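Local coordinates for protein glycine cleavage system transcriptional repressor, putative (PDB 1U8S) that probably represses transcription of glycine cleavage system genes, with two ACT domains of the kind that often serve as small-molecule regulatory modules, at residues Gln5-Thr10 / Met78-Pro84; Tyr97-Lys103 / Asn139-Ala144; His90-Val96 / Ser174-Asn180. All blocks are in the same frame, centred on the assembly; numbering follows the deposited sequence.

Contact 1 (Gln5-Thr10 / Met78-Pro84); sequences QHLVIT and MMKRTSP
Build this as the pairing of the first and last strands of a βαββαβ ACT domain: extended, antiparallel at 153°, axes 4.5 Å apart at closest. H6, M78 and T10 bury the most surface. The register sets L7 opposite R81, V8 opposite K80, I9 opposite M79 and T10 opposite M78. T82 N donates to H6 O (3.2 Å), V8 N to K80 O (3.0 Å) and T10 N to M78 O (2.8 Å); the return bonds, K80 N to V8 O and M78 N to T10 O (both 3.0 Å), are weak. T10 CG2 rests on M78 CB at 3.6 Å, M78 being t at chi1 and chi2. T10 and M78 share with V8 and K80 the face that meets the second subunit, where T10 OG1 is hydrogen-bonded to T10 OG1 of that subunit. L7, I9 and M79 turn instead to helix 56-71. H6, chi1 m, lays its ring against P84 in a CH-pi contact, P84 CA 3.5 Å from the ring centroid and only 6° off its normal.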
loop_
_atom_site.group_PDB
_atom_site.type_symbol
_atom_site.label_atom_id
_atom_site.label_comp_id
_atom_site.label_asym_id
_atom_site.label_seq_id
_atom_site.Cartn_x
_atom_site.Cartn_y
_atom_site.Cartn_z
ATOM N N GLN B 5 6.640 -20.695 -5.964
ATOM C CA GLN B 5 5.846 -19.823 -6.830
ATOM C C GLN B 5 5.282 -18.583 -6.106
ATOM O O GLN B 5 4.847 -18.658 -4.953
ATOM C CB GLN B 5 4.703 -20.630 -7.450
ATOM C CG GLN B 5 3.736 -19.803 -8.274
ATOM C CD GLN B 5 4.363 -19.234 -9.533
ATOM O OE1 GLN B 5 3.798 -18.342 -10.171
ATOM N NE2 GLN B 5 5.527 -19.755 -9.906
ATOM N N HIS B 6 5.289 -17.447 -6.798
ATOM C CA HIS B 6 4.807 -16.194 -6.232
ATOM C C HIS B 6 3.456 -15.793 -6.784
ATOM O O HIS B 6 3.164 -16.019 -7.955
ATOM C CB HIS B 6 5.799 -15.062 -6.504
ATOM C CG HIS B 6 7.139 -15.260 -5.871
ATOM N ND1 HIS B 6 7.939 -16.349 -6.144
ATOM C CD2 HIS B 6 7.837 -14.491 -5.003
ATOM C CE1 HIS B 6 9.073 -16.240 -5.474
ATOM N NE2 HIS B 6 9.036 -15.121 -4.774
ATOM N N LEU B 7 2.645 -15.172 -5.934
ATOM C CA LEU B 7 1.312 -14.724 -6.313
ATOM C C LEU B 7 1.075 -13.326 -5.756
ATOM O O LEU B 7 1.599 -12.971 -4.696
ATOM C CB LEU B 7 0.257 -15.684 -5.751
ATOM C CG LEU B 7 -1.215 -15.386 -6.033
ATOM C CD1 LEU B 7 -1.503 -15.595 -7.509
ATOM C CD2 LEU B 7 -2.097 -16.301 -5.207
ATOM N N VAL B 8 0.291 -12.535 -6.480
ATOM C CA VAL B 8 -0.033 -11.184 -6.053
ATOM C C VAL B 8 -1.511 -11.126 -5.727
ATOM O O VAL B 8 -2.349 -11.545 -6.523
ATOM C CB VAL B 8 0.272 -10.149 -7.148
ATOM C CG1 VAL B 8 -0.413 -8.842 -6.817
ATOM C CG2 VAL B 8 1.773 -9.936 -7.257
ATOM N N ILE B 9 -1.832 -10.604 -4.552
ATOM C CA ILE B 9 -3.220 -10.515 -4.134
ATOM C C ILE B 9 -3.713 -9.085 -3.911
ATOM O O ILE B 9 -3.009 -8.237 -3.363
ATOM C CB ILE B 9 -3.458 -11.317 -2.837
ATOM C CG1 ILE B 9 -3.169 -12.800 -3.076
ATOM C CG2 ILE B 9 -4.897 -11.141 -2.371
ATOM C CD1 ILE B 9 -3.222 -13.642 -1.802
ATOM N N THR B 10 -4.940 -8.842 -4.351
ATOM C CA THR B 10 -5.586 -7.558 -4.200
ATOM C C THR B 10 -6.938 -7.827 -3.556
ATOM O O THR B 10 -7.651 -8.738 -3.964
ATOM C CB THR B 10 -5.793 -6.872 -5.565
ATOM O OG1 THR B 10 -4.737 -5.930 -5.787
ATOM C CG2 THR B 10 -7.124 -6.155 -5.609
ATOM N N MET B 78 -8.685 -10.279 -6.274
ATOM C CA MET B 78 -8.039 -10.212 -7.566
ATOM C C MET B 78 -6.644 -10.788 -7.339
ATOM O O MET B 78 -5.938 -10.347 -6.438
ATOM C CB MET B 78 -7.969 -8.744 -7.992
ATOM C CG MET B 78 -7.657 -8.489 -9.444
ATOM S SD MET B 78 -8.095 -6.776 -9.898
ATOM C CE MET B 78 -6.631 -5.854 -9.304
ATOM N N MET B 79 -6.257 -11.785 -8.130
ATOM C CA MET B 79 -4.936 -12.399 -7.986
ATOM C C MET B 79 -4.206 -12.496 -9.322
ATOM O O MET B 79 -4.809 -12.346 -10.382
ATOM C CB MET B 79 -5.050 -13.806 -7.416
ATOM C CG MET B 79 -5.935 -13.936 -6.206
ATOM S SD MET B 79 -6.041 -15.659 -5.727
ATOM C CE MET B 79 -7.129 -16.322 -7.047
ATOM N N LYS B 80 -2.906 -12.758 -9.260
ATOM C CA LYS B 80 -2.100 -12.896 -10.458
ATOM C C LYS B 80 -0.721 -13.446 -10.151
ATOM O O LYS B 80 0.052 -12.838 -9.413
ATOM C CB LYS B 80 -1.950 -11.557 -11.187
ATOM C CG LYS B 80 -0.976 -11.639 -12.354
ATOM C CD LYS B 80 -0.907 -10.363 -13.161
ATOM C CE LYS B 80 0.039 -10.539 -14.335
ATOM N NZ LYS B 80 0.020 -9.372 -15.251
ATOM N N ARG B 81 -0.408 -14.601 -10.721
ATOM C CA ARG B 81 0.899 -15.185 -10.508
ATOM C C ARG B 81 1.914 -14.216 -11.118
ATOM O O ARG B 81 1.564 -13.388 -11.962
ATOM C CB ARG B 81 0.971 -16.560 -11.175
ATOM C CG ARG B 81 -0.148 -17.508 -10.735
ATOM C CD ARG B 81 -0.160 -18.805 -11.555
ATOM N NE ARG B 81 0.685 -19.853 -10.985
ATOM C CZ ARG B 81 0.233 -20.832 -10.205
ATOM N NH1 ARG B 81 -1.059 -20.909 -9.903
ATOM N NH2 ARG B 81 1.079 -21.730 -9.715
ATOM N N THR B 82 3.162 -14.308 -10.675
ATOM C CA THR B 82 4.211 -13.429 -11.175
ATOM C C THR B 82 5.593 -14.004 -10.850
ATOM O O THR B 82 5.722 -14.890 -10.012
ATOM C CB THR B 82 4.064 -12.016 -10.561
ATOM O OG1 THR B 82 5.040 -11.136 -11.124
ATOM C CG2 THR B 82 4.244 -12.065 -9.052
ATOM N N SER B 83 6.616 -13.503 -11.538
ATOM C CA SER B 83 7.991 -13.952 -11.340
ATOM C C SER B 83 8.413 -13.645 -9.916
ATOM O O SER B 83 7.758 -12.865 -9.229
ATOM C CB SER B 83 8.941 -13.219 -12.295
ATOM O OG SER B 83 8.600 -13.442 -13.650
ATOM N N PRO B 84 9.519 -14.253 -9.451
ATOM C CA PRO B 84 9.959 -13.974 -8.085
ATOM C C PRO B 84 10.299 -12.504 -7.926
ATOM O O PRO B 84 10.600 -11.807 -8.896
ATOM C CB PRO B 84 11.168 -14.889 -7.909
ATOM C CG PRO B 84 11.689 -15.048 -9.292
ATOM C CD PRO B 84 10.422 -15.218 -10.099
#

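Contact 2 (Tyr97-Lys103 / Asn139-Ala144)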
loop_
_atom_site.group_PDB
_atom_site.type_symbol
_atom_site.label_atom_id
_atom_site.label_comp_id
_atom_site.label_asym_id
_atom_site.label_seq_id
_atom_site.Cartn_x
_atom_site.Cartn_y
_atom_site.Cartn_z
ATOM N N TYR B 97 6.236 17.416 -1.957
ATOM C CA TYR B 97 5.002 18.169 -1.834
ATOM C C TYR B 97 5.017 19.308 -2.839
ATOM O O TYR B 97 5.828 20.229 -2.747
ATOM C CB TYR B 97 4.837 18.729 -0.424
ATOM C CG TYR B 97 3.389 18.964 -0.103
ATOM C CD1 TYR B 97 2.532 17.885 0.110
ATOM C CD2 TYR B 97 2.845 20.252 -0.085
ATOM C CE1 TYR B 97 1.160 18.072 0.332
ATOM C CE2 TYR B 97 1.471 20.454 0.136
ATOM C CZ TYR B 97 0.638 19.353 0.344
ATOM O OH TYR B 97 -0.708 19.516 0.570
ATOM N N VAL B 98 4.114 19.240 -3.805
ATOM C CA VAL B 98 4.047 20.250 -4.838
ATOM C C VAL B 98 2.732 20.990 -4.764
ATOM O O VAL B 98 1.693 20.378 -4.564
ATOM C CB VAL B 98 4.196 19.601 -6.239
ATOM C CG1 VAL B 98 3.977 20.640 -7.338
ATOM C CG2 VAL B 98 5.578 18.969 -6.366
ATOM N N GLU B 99 2.778 22.305 -4.929
ATOM C CA GLU B 99 1.567 23.120 -4.900
ATOM C C GLU B 99 1.524 24.010 -6.134
ATOM O O GLU B 99 2.524 24.627 -6.486
ATOM C CB GLU B 99 1.533 23.983 -3.641
ATOM C CG GLU B 99 1.352 23.201 -2.352
ATOM C CD GLU B 99 1.589 24.048 -1.116
ATOM O OE1 GLU B 99 1.275 23.576 -0.001
ATOM O OE2 GLU B 99 2.097 25.183 -1.261
ATOM N N SER B 100 0.364 24.066 -6.784
ATOM C CA SER B 100 0.184 24.876 -7.973
ATOM C C SER B 100 -1.220 25.442 -8.015
ATOM O O SER B 100 -2.063 25.081 -7.203
ATOM C CB SER B 100 0.417 24.039 -9.228
ATOM O OG SER B 100 0.153 24.804 -10.396
ATOM N N ASP B 101 -1.472 26.337 -8.960
ATOM C CA ASP B 101 -2.802 26.904 -9.097
ATOM C C ASP B 101 -3.454 26.228 -10.293
ATOM O O ASP B 101 -4.672 26.228 -10.424
ATOM C CB ASP B 101 -2.727 28.406 -9.337
ATOM C CG ASP B 101 -2.017 28.746 -10.626
ATOM O OD1 ASP B 101 -0.797 28.487 -10.718
ATOM O OD2 ASP B 101 -2.686 29.266 -11.541
ATOM N N ASP B 102 -2.623 25.659 -11.160
ATOM C CA ASP B 102 -3.080 24.948 -12.357
ATOM C C ASP B 102 -2.844 23.467 -12.130
ATOM O O ASP B 102 -1.757 23.082 -11.704
ATOM C CB ASP B 102 -2.274 25.374 -13.595
ATOM C CG ASP B 102 -2.856 26.590 -14.298
ATOM O OD1 ASP B 102 -2.194 27.088 -15.237
ATOM O OD2 ASP B 102 -3.967 27.035 -13.924
ATOM N N LYS B 103 -3.834 22.629 -12.414
ATOM C CA LYS B 103 -3.626 21.204 -12.212
ATOM C C LYS B 103 -3.377 20.473 -13.529
ATOM O O LYS B 103 -2.984 19.311 -13.533
ATOM C CB LYS B 103 -4.820 20.575 -11.486
ATOM C CG LYS B 103 -6.037 20.286 -12.353
ATOM C CD LYS B 103 -6.967 19.305 -11.644
ATOM C CE LYS B 103 -8.112 18.835 -12.535
ATOM N NZ LYS B 103 -8.929 17.777 -11.868
ATOM N N ASN B 139 -8.719 27.064 -4.453
ATOM C CA ASN B 139 -8.411 27.057 -5.880
ATOM C C ASN B 139 -6.986 26.579 -6.175
ATOM O O ASN B 139 -6.459 26.809 -7.269
ATOM C CB ASN B 139 -8.620 28.458 -6.469
ATOM C CG ASN B 139 -7.883 29.529 -5.692
ATOM O OD1 ASN B 139 -8.169 29.764 -4.513
ATOM N ND2 ASN B 139 -6.926 30.184 -6.346
ATOM N N GLN B 140 -6.362 25.922 -5.201
ATOM C CA GLN B 140 -5.010 25.412 -5.392
ATOM C C GLN B 140 -4.977 23.890 -5.522
ATOM O O GLN B 140 -5.841 23.188 -4.992
ATOM C CB GLN B 140 -4.105 25.843 -4.241
ATOM C CG GLN B 140 -3.385 27.156 -4.476
ATOM C CD GLN B 140 -2.472 27.509 -3.325
ATOM O OE1 GLN B 140 -1.601 26.727 -2.948
ATOM N NE2 GLN B 140 -2.667 28.689 -2.752
ATOM N N PHE B 141 -3.971 23.388 -6.230
ATOM C CA PHE B 141 -3.818 21.954 -6.439
ATOM C C PHE B 141 -2.565 21.472 -5.700
ATOM O O PHE B 141 -1.485 22.028 -5.907
ATOM C CB PHE B 141 -3.685 21.675 -7.937
ATOM C CG PHE B 141 -3.809 20.222 -8.296
ATOM C CD1 PHE B 141 -5.034 19.569 -8.193
ATOM C CD2 PHE B 141 -2.703 19.505 -8.735
ATOM C CE1 PHE B 141 -5.156 18.224 -8.522
ATOM C CE2 PHE B 141 -2.817 18.161 -9.063
ATOM C CZ PHE B 141 -4.049 17.520 -8.956
ATOM N N HIS B 142 -2.711 20.460 -4.840
ATOM C CA HIS B 142 -1.576 19.918 -4.079
ATOM C C HIS B 142 -1.256 18.460 -4.420
ATOM O O HIS B 142 -2.138 17.596 -4.423
ATOM C CB HIS B 142 -1.816 20.001 -2.558
ATOM C CG HIS B 142 -1.969 21.395 -2.027
ATOM N ND1 HIS B 142 -1.827 21.698 -0.688
ATOM C CD2 HIS B 142 -2.279 22.562 -2.643
ATOM C CE1 HIS B 142 -2.043 22.989 -0.504
ATOM N NE2 HIS B 142 -2.320 23.537 -1.674
ATOM N N ILE B 143 0.013 18.190 -4.694
ATOM C CA ILE B 143 0.471 16.837 -5.009
ATOM C C ILE B 143 1.360 16.356 -3.862
ATOM O O ILE B 143 2.188 17.106 -3.351
ATOM C CB ILE B 143 1.286 16.812 -6.346
ATOM C CG1 ILE B 143 0.381 17.240 -7.512
ATOM C CG2 ILE B 143 1.858 15.416 -6.608
ATOM C CD1 ILE B 143 1.085 17.320 -8.875
ATOM N N ALA B 144 1.167 15.116 -3.434
ATOM C CA ALA B 144 1.989 14.543 -2.361
ATOM C C ALA B 144 2.445 13.153 -2.788
ATOM O O ALA B 144 1.624 12.268 -3.039
ATOM C CB ALA B 144 1.205 14.464 -1.056
#
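Two neighbouring antiparallel strands meet here inside the second ACT domain: 92-100, the first strand of its βαββαβ unit, and 141-149, the third. They are the two inner strands of a four-stranded sheet, so the contact runs along its middle to where strand 92-100 gives way to a loop. The axes come within 4.7 Å at 166°, and the bonding is regular. V98 and I143 exchange N-H...O bonds (V98 N to I143 O 2.9 Å, I143 N to V98 O 2.8 Å); S100 and F141 do the same (S100 N to F141 O 2.9 Å, F141 N to S100 O 2.7 Å).

The two faces differ sharply. V98, S100, F141 and I143 share one. V98 CB lies 4.0 Å from I143 CB; F110 of helix 107-116 lies on V98 and I143, and T107 on F141 and I143. F141, with more surface covered than any other residue here, takes the loop as a lid: beyond S100 the chain turns back, and K103 CB sits over the F141 ring, 3.5 Å from its centroid. Within that turn S100 OG donates to D102 O at 2.9 Å.

On the other face Y97, E99 and H142 form a polar group, with A144 CB 3.9 Å from Y97 CD1. Y97 OH and H142 ND1 share a 2.8 Å hydrogen bond, and E99 CG packs on the imidazole face, 3.6 Å from its centroid. H142 is thus held at its edge and over one face, consistent with a defined ring orientation, while V98, I143 and F141 on the opposite face are packed against helix 107-116 and its surroundings.

Contact 3 (His90-Val96 / Ser174-Asn180)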
loop_
_atom_site.group_PDB
_atom_site.type_symbol
_atom_site.label_atom_id
_atom_site.label_comp_id
_atom_site.label_asym_id
_atom_site.label_seq_id
_atom_site.Cartn_x
_atom_site.Cartn_y
_atom_site.Cartn_z
ATOM N N HIS B 90 15.610 -0.353 0.662
ATOM C CA HIS B 90 15.601 1.093 0.516
ATOM C C HIS B 90 16.201 1.785 1.735
ATOM O O HIS B 90 15.888 1.451 2.878
ATOM C CB HIS B 90 14.174 1.587 0.222
ATOM C CG HIS B 90 13.313 1.786 1.433
ATOM N ND1 HIS B 90 13.257 2.985 2.117
ATOM C CD2 HIS B 90 12.414 0.972 2.031
ATOM C CE1 HIS B 90 12.354 2.902 3.078
ATOM N NE2 HIS B 90 11.826 1.690 3.047
ATOM N N ALA B 91 17.077 2.747 1.469
ATOM C CA ALA B 91 17.763 3.489 2.512
ATOM C C ALA B 91 17.054 4.782 2.881
ATOM O O ALA B 91 17.248 5.326 3.967
ATOM C CB ALA B 91 19.167 3.795 2.065
ATOM N N TYR B 92 16.239 5.293 1.977
ATOM C CA TYR B 92 15.546 6.527 2.275
ATOM C C TYR B 92 14.167 6.549 1.688
ATOM O O TYR B 92 13.828 5.773 0.789
ATOM C CB TYR B 92 16.307 7.727 1.729
ATOM C CG TYR B 92 17.591 8.040 2.444
ATOM C CD1 TYR B 92 17.633 8.986 3.470
ATOM C CD2 TYR B 92 18.779 7.424 2.067
ATOM C CE1 TYR B 92 18.842 9.315 4.099
ATOM C CE2 TYR B 92 19.988 7.740 2.685
ATOM C CZ TYR B 92 20.017 8.686 3.694
ATOM O OH TYR B 92 21.228 9.011 4.265
ATOM N N THR B 93 13.379 7.457 2.229
ATOM C CA THR B 93 12.027 7.689 1.783
ATOM C C THR B 93 12.044 9.166 1.495
ATOM O O THR B 93 12.339 9.964 2.380
ATOM C CB THR B 93 10.978 7.442 2.901
ATOM O OG1 THR B 93 10.771 6.038 3.075
ATOM C CG2 THR B 93 9.653 8.111 2.540
ATOM N N VAL B 94 11.775 9.540 0.258
ATOM C CA VAL B 94 11.731 10.950 -0.052
ATOM C C VAL B 94 10.258 11.292 -0.106
ATOM O O VAL B 94 9.467 10.564 -0.712
ATOM C CB VAL B 94 12.391 11.279 -1.419
ATOM C CG1 VAL B 94 13.710 10.546 -1.539
ATOM C CG2 VAL B 94 11.479 10.897 -2.560
ATOM N N GLU B 95 9.885 12.371 0.563
ATOM C CA GLU B 95 8.511 12.831 0.548
ATOM C C GLU B 95 8.516 14.131 -0.238
ATOM O O GLU B 95 9.289 15.035 0.062
ATOM C CB GLU B 95 8.014 13.108 1.959
ATOM C CG GLU B 95 8.240 11.977 2.913
ATOM C CD GLU B 95 7.720 12.292 4.300
ATOM O OE1 GLU B 95 7.820 13.466 4.730
ATOM O OE2 GLU B 95 7.222 11.359 4.966
ATOM N N VAL B 96 7.665 14.219 -1.251
ATOM C CA VAL B 96 7.594 15.423 -2.064
ATOM C C VAL B 96 6.242 16.090 -1.893
ATOM O O VAL B 96 5.226 15.418 -1.700
ATOM C CB VAL B 96 7.803 15.100 -3.557
ATOM C CG1 VAL B 96 7.343 16.260 -4.407
ATOM C CG2 VAL B 96 9.263 14.815 -3.819
ATOM N N SER B 174 8.632 21.121 -2.228
ATOM C CA SER B 174 9.593 20.859 -1.179
ATOM C C SER B 174 9.935 19.378 -1.220
ATOM O O SER B 174 9.169 18.559 -1.726
ATOM C CB SER B 174 9.023 21.244 0.189
ATOM O OG SER B 174 7.688 20.806 0.340
ATOM N N LEU B 175 11.102 19.039 -0.702
ATOM C CA LEU B 175 11.542 17.660 -0.694
ATOM C C LEU B 175 11.972 17.319 0.731
ATOM O O LEU B 175 12.458 18.173 1.473
ATOM C CB LEU B 175 12.686 17.505 -1.689
ATOM C CG LEU B 175 13.059 16.110 -2.165
ATOM C CD1 LEU B 175 13.840 16.215 -3.453
ATOM C CD2 LEU B 175 13.872 15.403 -1.099
ATOM N N ASN B 176 11.767 16.071 1.122
ATOM C CA ASN B 176 12.113 15.644 2.465
ATOM C C ASN B 176 12.737 14.259 2.359
ATOM O O ASN B 176 12.304 13.447 1.541
ATOM C CB ASN B 176 10.840 15.584 3.317
ATOM C CG ASN B 176 11.075 15.987 4.760
ATOM O OD1 ASN B 176 10.742 15.239 5.687
ATOM N ND2 ASN B 176 11.636 17.180 4.963
ATOM N N PHE B 177 13.762 14.001 3.168
ATOM C CA PHE B 177 14.429 12.700 3.186
ATOM C C PHE B 177 14.299 12.079 4.568
ATOM O O PHE B 177 14.456 12.757 5.581
ATOM C CB PHE B 177 15.911 12.844 2.867
ATOM C CG PHE B 177 16.199 13.172 1.438
ATOM C CD1 PHE B 177 15.938 12.251 0.431
ATOM C CD2 PHE B 177 16.754 14.394 1.096
ATOM C CE1 PHE B 177 16.226 12.542 -0.897
ATOM C CE2 PHE B 177 17.045 14.695 -0.230
ATOM C CZ PHE B 177 16.780 13.763 -1.229
ATOM N N ILE B 178 14.000 10.786 4.609
ATOM C CA ILE B 178 13.877 10.068 5.877
ATOM C C ILE B 178 14.512 8.695 5.706
ATOM O O ILE B 178 14.103 7.926 4.836
ATOM C CB ILE B 178 12.416 9.821 6.275
ATOM C CG1 ILE B 178 11.615 11.119 6.222
ATOM C CG2 ILE B 178 12.364 9.236 7.669
ATOM C CD1 ILE B 178 10.107 10.879 6.308
ATOM N N LYS B 179 15.505 8.387 6.531
ATOM C CA LYS B 179 16.164 7.087 6.468
ATOM C C LYS B 179 15.492 6.167 7.480
ATOM O O LYS B 179 14.848 6.643 8.416
ATOM C CB LYS B 179 17.650 7.236 6.800
ATOM C CG LYS B 179 17.935 7.865 8.154
ATOM C CD LYS B 179 19.423 8.147 8.357
ATOM C CE LYS B 179 20.260 6.874 8.421
ATOM N NZ LYS B 179 20.245 6.081 7.153
ATOM N N ASN B 180 15.639 4.859 7.296
ATOM C CA ASN B 180 15.031 3.893 8.211
ATOM C C ASN B 180 16.051 2.937 8.835
ATOM O O ASN B 180 15.763 1.717 8.921
ATOM C CB ASN B 180 13.953 3.096 7.471
ATOM C CG ASN B 180 14.393 2.682 6.082
ATOM O OD1 ASN B 180 14.670 1.512 5.821
ATOM N ND2 ASN B 180 14.470 3.653 5.183
#
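V94 and F177 make the apolar centre, a non-hydrogen-bonded pair with V94 CG1 just 3.3 Å from F177 CE1. L175 extends the patch along the same face, its CD2 4.4 Å from V94 CB and its CG 4.3 Å from V96 CG2; in the other direction Y92 CD1 reaches F177 CB at 4.3 Å. Helix 155-168 covers this side, with F162 against V96 and L175, and L155 against Y92 and F177.

Between these pairs the backbones bond. T93 N donates to I178 O at 2.7 Å and I178 N returns to T93 O at 2.9 Å; E95 N donates to N176 O at 2.8 Å, while the reply from N176 N to E95 O (2.9 Å) is weak. Short CA-H...O contacts fill in, the tightest being V94 CA to N176 O at 3.0 Å. The axes approach to 4.4 Å at 158°.

T93, E95, N176 and I178 occupy the reverse face, which is more open. E95 reaches along it, so that OE2 lies 3.2 Å from I178 CD1. At the far end the strand start is irregular: A91 and Y92 both face V149 of strand 141-149, a classic beta bulge. H90 folds back there, its ND1 donating to Y92 O at 3.1 Å, and N180 lies beside it at the end of the modelled chain.

A first strand flanked on one side by the third and on the other by the last, with both helices packed on one face, is the ferredoxin-like topology of the ACT domain, and this pairing brings its two terminal strands together.

In the fold
From the N terminus, contact 1 closes first: strand 76-82 comes back beside strand 5-14 after two helices and two strands, completing the first ACT domain. The chain then crosses a linker into strand 92-100, which serves both remaining contacts. Lying between 141-149 and 172-179, it meets the first through its later half in contact 2 and the second through its earlier half in contact 3; contact 2 nests inside the loop contact 3 closes. They touch where Y97 O lies 3.0 Å from S174 N, probably hydrogen-bonded. Contact 1 is in series with both, about 28 Å from contact 3 between centres. Contacts 1 and 3 are counterparts, first strand to last, in two domains of strand order 2-3-1-4.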